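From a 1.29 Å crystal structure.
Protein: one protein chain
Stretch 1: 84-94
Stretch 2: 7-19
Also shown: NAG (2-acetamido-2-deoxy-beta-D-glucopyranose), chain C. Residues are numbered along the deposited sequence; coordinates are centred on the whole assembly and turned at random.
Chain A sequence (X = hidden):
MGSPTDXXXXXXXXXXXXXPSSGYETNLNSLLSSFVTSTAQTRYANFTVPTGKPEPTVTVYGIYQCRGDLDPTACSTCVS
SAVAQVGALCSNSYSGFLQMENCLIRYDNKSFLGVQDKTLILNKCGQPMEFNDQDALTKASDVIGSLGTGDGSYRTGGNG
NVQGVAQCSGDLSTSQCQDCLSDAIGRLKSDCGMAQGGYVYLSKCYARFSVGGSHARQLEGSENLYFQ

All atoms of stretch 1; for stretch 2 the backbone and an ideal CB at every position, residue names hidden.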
# COMPACT_ATOMS: atom_id res chain seq x y z
N ALA A 84 -2.65 -8.71 -12.61
CA ALA A 84 -3.67 -9.57 -13.24
C ALA A 84 -5.08 -9.19 -12.79
O ALA A 84 -6.05 -9.48 -13.50
CB ALA A 84 -3.38 -11.02 -12.94
N GLN A 85 -5.20 -8.56 -11.60
CA GLN A 85 -6.48 -8.23 -10.95
C GLN A 85 -6.92 -6.80 -11.25
O GLN A 85 -8.13 -6.51 -11.31
CB GLN A 85 -6.38 -8.39 -9.43
CG GLN A 85 -6.24 -9.83 -8.95
CD GLN A 85 -6.32 -9.93 -7.45
OE1 GLN A 85 -7.40 -9.88 -6.87
NE2 GLN A 85 -5.18 -10.08 -6.80
N VAL A 86 -5.94 -5.88 -11.38
CA VAL A 86 -6.25 -4.47 -11.47
C VAL A 86 -6.96 -4.19 -12.80
O VAL A 86 -7.83 -3.33 -12.86
CB VAL A 86 -5.02 -3.56 -11.26
CG1 VAL A 86 -4.04 -3.61 -12.42
CG2 VAL A 86 -5.45 -2.14 -10.94
N GLY A 87 -6.57 -4.91 -13.86
CA GLY A 87 -7.20 -4.77 -15.16
C GLY A 87 -8.69 -5.04 -15.09
O GLY A 87 -9.49 -4.28 -15.57
N ALA A 88 -9.05 -6.13 -14.41
CA ALA A 88 -10.45 -6.51 -14.23
C ALA A 88 -11.22 -5.46 -13.43
O ALA A 88 -12.38 -5.18 -13.70
CB ALA A 88 -10.51 -7.86 -13.54
N LEU A 89 -10.58 -4.88 -12.41
CA LEU A 89 -11.27 -4.03 -11.46
C LEU A 89 -11.34 -2.58 -11.97
O LEU A 89 -12.37 -1.92 -11.83
CB LEU A 89 -10.51 -4.11 -10.13
CG LEU A 89 -10.60 -5.48 -9.46
CD1 LEU A 89 -9.57 -5.61 -8.34
CD2 LEU A 89 -12.00 -5.73 -8.93
N CYS A 90 -10.23 -2.07 -12.49
CA CYS A 90 -10.13 -0.65 -12.85
C CYS A 90 -10.33 -0.43 -14.36
O CYS A 90 -10.50 0.70 -14.78
CB CYS A 90 -8.80 -0.07 -12.40
SG CYS A 90 -8.67 0.15 -10.61
N SER A 91 -10.32 -1.52 -15.14
CA SER A 91 -10.45 -1.50 -16.61
C SER A 91 -9.76 -0.26 -17.22
O SER A 91 -8.51 -0.16 -17.22
CB SER A 91 -11.90 -1.63 -17.02
OG SER A 91 -12.66 -0.52 -16.59
N ASN A 92 -10.54 0.69 -17.73
CA ASN A 92 -9.95 1.76 -18.52
C ASN A 92 -9.79 3.07 -17.73
O ASN A 92 -9.66 4.12 -18.32
CB ASN A 92 -10.75 1.96 -19.82
CG ASN A 92 -12.19 2.33 -19.59
OD1 ASN A 92 -12.69 2.25 -18.47
ND2 ASN A 92 -12.87 2.77 -20.64
N SER A 93 -9.69 2.98 -16.39
CA SER A 93 -9.41 4.15 -15.56
C SER A 93 -7.99 4.67 -15.82
O SER A 93 -7.07 3.88 -15.89
CB SER A 93 -9.57 3.82 -14.10
OG SER A 93 -10.94 3.66 -13.77
N TYR A 94 -7.83 5.99 -15.88
CA TYR A 94 -6.53 6.60 -15.93
C TYR A 94 -5.74 6.27 -14.65
O TYR A 94 -4.55 6.03 -14.71
CB TYR A 94 -6.59 8.12 -16.04
CG TYR A 94 -6.78 8.64 -17.45
CD1 TYR A 94 -5.74 8.59 -18.36
CD2 TYR A 94 -7.97 9.23 -17.84
CE1 TYR A 94 -5.89 9.07 -19.66
CE2 TYR A 94 -8.14 9.72 -19.12
CZ TYR A 94 -7.10 9.63 -20.03
OH TYR A 94 -7.28 10.13 -21.29
N UNK A 7 -8.79 -11.83 -3.28
CA UNK A 7 -7.30 -11.84 -3.41
C UNK A 7 -6.74 -10.40 -3.37
O UNK A 7 -5.61 -10.16 -3.80
CB UNK A 7 -6.88 -12.52 -4.71
N UNK A 8 -7.54 -9.45 -2.89
CA UNK A 8 -7.08 -8.08 -2.73
C UNK A 8 -7.85 -7.42 -1.58
O UNK A 8 -8.88 -7.89 -1.13
CB UNK A 8 -7.26 -7.29 -4.03
N UNK A 9 -7.33 -6.29 -1.11
CA UNK A 9 -7.94 -5.58 0.00
C UNK A 9 -8.82 -4.45 -0.51
O UNK A 9 -9.95 -4.34 -0.09
CB UNK A 9 -6.87 -5.04 0.95
N UNK A 10 -8.30 -3.60 -1.41
CA UNK A 10 -9.12 -2.58 -2.01
C UNK A 10 -8.51 -2.22 -3.36
O UNK A 10 -7.33 -2.48 -3.61
CB UNK A 10 -9.24 -1.36 -1.10
N UNK A 11 -9.37 -1.70 -4.22
CA UNK A 11 -9.01 -1.12 -5.49
C UNK A 11 -9.64 0.28 -5.57
O UNK A 11 -10.82 0.49 -5.27
CB UNK A 11 -9.46 -2.01 -6.65
N UNK A 12 -8.85 1.27 -5.97
CA UNK A 12 -9.36 2.57 -6.26
C UNK A 12 -9.11 2.85 -7.75
O UNK A 12 -7.96 2.79 -8.18
CB UNK A 12 -8.71 3.63 -5.36
N UNK A 13 -10.19 3.22 -8.47
CA UNK A 13 -10.19 3.39 -9.94
C UNK A 13 -10.85 4.73 -10.28
O UNK A 13 -11.97 4.97 -9.86
CB UNK A 13 -10.92 2.24 -10.63
N UNK A 14 -10.16 5.61 -11.01
CA UNK A 14 -10.71 6.95 -11.34
C UNK A 14 -11.96 6.83 -12.20
O UNK A 14 -12.03 5.96 -13.05
CB UNK A 14 -9.67 7.80 -12.07
N UNK A 15 -13.00 7.68 -11.97
CA UNK A 15 -14.09 7.83 -12.93
C UNK A 15 -13.63 8.11 -14.37
O UNK A 15 -14.18 7.56 -15.30
CB UNK A 15 -15.01 8.96 -12.47
N UNK A 16 -12.61 8.96 -14.51
CA UNK A 16 -12.07 9.34 -15.81
C UNK A 16 -11.39 8.13 -16.46
O UNK A 16 -10.58 7.45 -15.82
CB UNK A 16 -11.09 10.50 -15.67
N UNK A 17 -11.71 7.91 -17.74
CA UNK A 17 -11.24 6.76 -18.54
C UNK A 17 -10.41 7.25 -19.73
O UNK A 17 -10.69 8.31 -20.30
CB UNK A 17 -12.42 5.92 -19.03
N UNK A 18 -9.41 6.44 -20.11
CA UNK A 18 -8.61 6.67 -21.30
C UNK A 18 -9.33 6.01 -22.47
O UNK A 18 -10.24 5.22 -22.26
CB UNK A 18 -7.19 6.13 -21.14
N UNK A 19 -8.91 6.35 -23.70
CA UNK A 19 -9.61 5.87 -24.88
C UNK A 19 -9.06 4.51 -25.29
O UNK A 19 -7.89 4.22 -25.06
CB UNK A 19 -9.49 6.87 -26.03
C1 NAG C . -5.40 13.18 -16.47
C2 NAG C . -5.01 14.53 -17.08
C3 NAG C . -6.05 15.58 -16.75
C4 NAG C . -7.41 15.10 -17.19
C5 NAG C . -7.72 13.68 -16.68
C6 NAG C . -8.95 13.10 -17.36
C7 NAG C . -2.62 14.90 -17.32
C8 NAG C . -1.37 15.45 -16.70
N2 NAG C . -3.73 15.01 -16.61
O3 NAG C . -5.69 16.78 -17.44
O4 NAG C . -8.41 16.02 -16.73
O5 NAG C . -6.66 12.77 -16.97
O6 NAG C . -8.74 13.03 -18.79
O7 NAG C . -2.61 14.38 -18.43

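Position 7 begins the stretch with CA-to-CB pointing toward the helix, its ideal CB 3.5 Å from Gln 85 OE1. One tie here does not depend on residue type: the backbone O of position 7 accepts a hydrogen bond from Gln 85 NE2 at 3.0 Å. A polar side chain would be at home, though other types are possible. The residue is Asn 7; its CB lies 3.5 Å from Gln 85 OE1, and its amide makes no hydrogen bond to stretch 1.

Position 8, extended at phi/psi -151/165, also points toward the helix, its ideal CB 3.8 Å from Gln 85 OE1 and 5.2 Å from Leu 89 CD1. A long or flat apolar side chain could cover the leucine. Tyr 8 does so: with chi1 in p, its ring lies against Leu 89, whose CD1 sits over one face, 3.8 Å from the centroid of the Tyr 8 ring.

Position 9 meets nothing of stretch 1, and 10 points away, so neither is constrained from this side; they are Ile 9 and Tyr 10.

In the strand, 11 turns back toward the helix. The ideal CB of position 11 is 4.0 Å from Leu 89 CD1 and 4.6 Å from Cys 90 SG, which favours a small apolar residue. Ala 11 fits, its CB touching Leu 89 CD1 at 4.0 Å.

Position 12 points away into space free of stretch 1, so many types would do; it is Val 12.

At 13 the alternation returns CB toward the helix, and the ideal CB lies 3.1 Å from Cys 90 SG. That is tight for an ordinary contact but natural for a disulfide. Cys 13 forms it, SG to Cys 90 SG at 2.0 Å with chi3 -70°, covalently tying the strand to the helix end.

Position 14 points toward stretch 1, its ideal CB 4.5 Å from Ser 93 CB and 4.6 Å from Tyr 94 N; a small polar residue seems apt. The backbone O of position 14 accepts from Ser 93 OG at 2.6 Å. Ser 14 uses chi1 in p to send its side chain to its own stretch, its OG donating to the backbone O of position 16 at 2.9 Å.

Position 15 points away from stretch 1, so many types would do, and its phi of -51° is also compatible with proline; it is Pro 15.

Position 16 points sideways, with its ideal CB 4.0 Å from Tyr 94 CD2. A small apolar group suits the ring, and Ala 16 supplies it, while Ala 16 O accepts from Tyr 94 N at 3.1 Å.

Position 17 is bridged to Ser 93. Asn 92 OD1 is an acceptor that a long donor side chain could reach. Lys 17 extends NZ to Asn 92 OD1 at 3.0 Å, and a water joins NZ to Cys 90 O.

Position 18 donates its N to Asn 92 O at 2.9 Å. With its ideal CB 3.5 Å from Tyr 94 CE1, and Asn 92 CB within reach of a large side chain, an apolar or aromatic one is favoured. Phe 18 receives Asn 92 CB over its face, 4.0 Å from the Phe 18 ring centroid, and turns its edge toward the Tyr 94 face.

Position 19 points away and is little constrained; it is Ser 19.

Stretch 2, residues 7-19: NYIYAVCSPAKFS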
# COMPACT_ATOMS: atom_id res chain seq x y z
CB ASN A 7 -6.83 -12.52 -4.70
CG ASN A 7 -7.57 -13.80 -5.01
OD1 ASN A 7 -8.79 -13.78 -5.18
ND2 ASN A 7 -6.85 -14.90 -5.11
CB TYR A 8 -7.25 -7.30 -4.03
CG TYR A 8 -8.68 -6.97 -4.39
CD1 TYR A 8 -9.51 -7.92 -4.99
CD2 TYR A 8 -9.20 -5.72 -4.16
CE1 TYR A 8 -10.81 -7.61 -5.33
CE2 TYR A 8 -10.50 -5.39 -4.48
CZ TYR A 8 -11.31 -6.35 -5.07
OH TYR A 8 -12.59 -6.02 -5.40
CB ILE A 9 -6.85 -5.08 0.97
CG1 ILE A 9 -6.02 -6.26 1.48
CG2 ILE A 9 -7.44 -4.25 2.11
CD1 ILE A 9 -4.89 -5.89 2.41
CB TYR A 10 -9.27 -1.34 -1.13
CG TYR A 10 -8.00 -0.58 -0.84
CD1 TYR A 10 -7.44 0.24 -1.80
CD2 TYR A 10 -7.35 -0.73 0.36
CE1 TYR A 10 -6.28 0.95 -1.55
CE2 TYR A 10 -6.21 0.01 0.64
CZ TYR A 10 -5.68 0.84 -0.31
OH TYR A 10 -4.52 1.54 -0.05
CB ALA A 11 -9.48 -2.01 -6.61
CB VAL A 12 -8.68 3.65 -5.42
CG1 VAL A 12 -9.31 5.01 -5.66
CG2 VAL A 12 -8.67 3.28 -3.95
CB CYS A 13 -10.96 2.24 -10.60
SG CYS A 13 -10.56 0.58 -9.99
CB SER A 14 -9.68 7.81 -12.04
OG SER A 14 -9.26 7.21 -13.28
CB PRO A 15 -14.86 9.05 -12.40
CG PRO A 15 -14.66 8.96 -10.91
CD PRO A 15 -13.24 8.43 -10.73
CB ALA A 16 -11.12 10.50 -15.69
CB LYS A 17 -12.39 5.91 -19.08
CG LYS A 17 -13.45 5.48 -18.08
CD LYS A 17 -12.90 4.87 -16.82
CE LYS A 17 -13.97 4.39 -15.87
NZ LYS A 17 -14.52 3.08 -16.28
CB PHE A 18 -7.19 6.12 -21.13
CG PHE A 18 -7.11 4.68 -20.68
CD1 PHE A 18 -7.42 3.65 -21.54
CD2 PHE A 18 -6.70 4.37 -19.39
CE1 PHE A 18 -7.32 2.33 -21.12
CE2 PHE A 18 -6.58 3.06 -18.99
CZ PHE A 18 -6.89 2.04 -19.85
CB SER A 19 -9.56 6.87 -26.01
OG SER A 19 -8.30 7.51 -26.08
O HOH W 1 -12.91 1.86 -14.34
O HOH W 2 -6.56 8.73 -23.58
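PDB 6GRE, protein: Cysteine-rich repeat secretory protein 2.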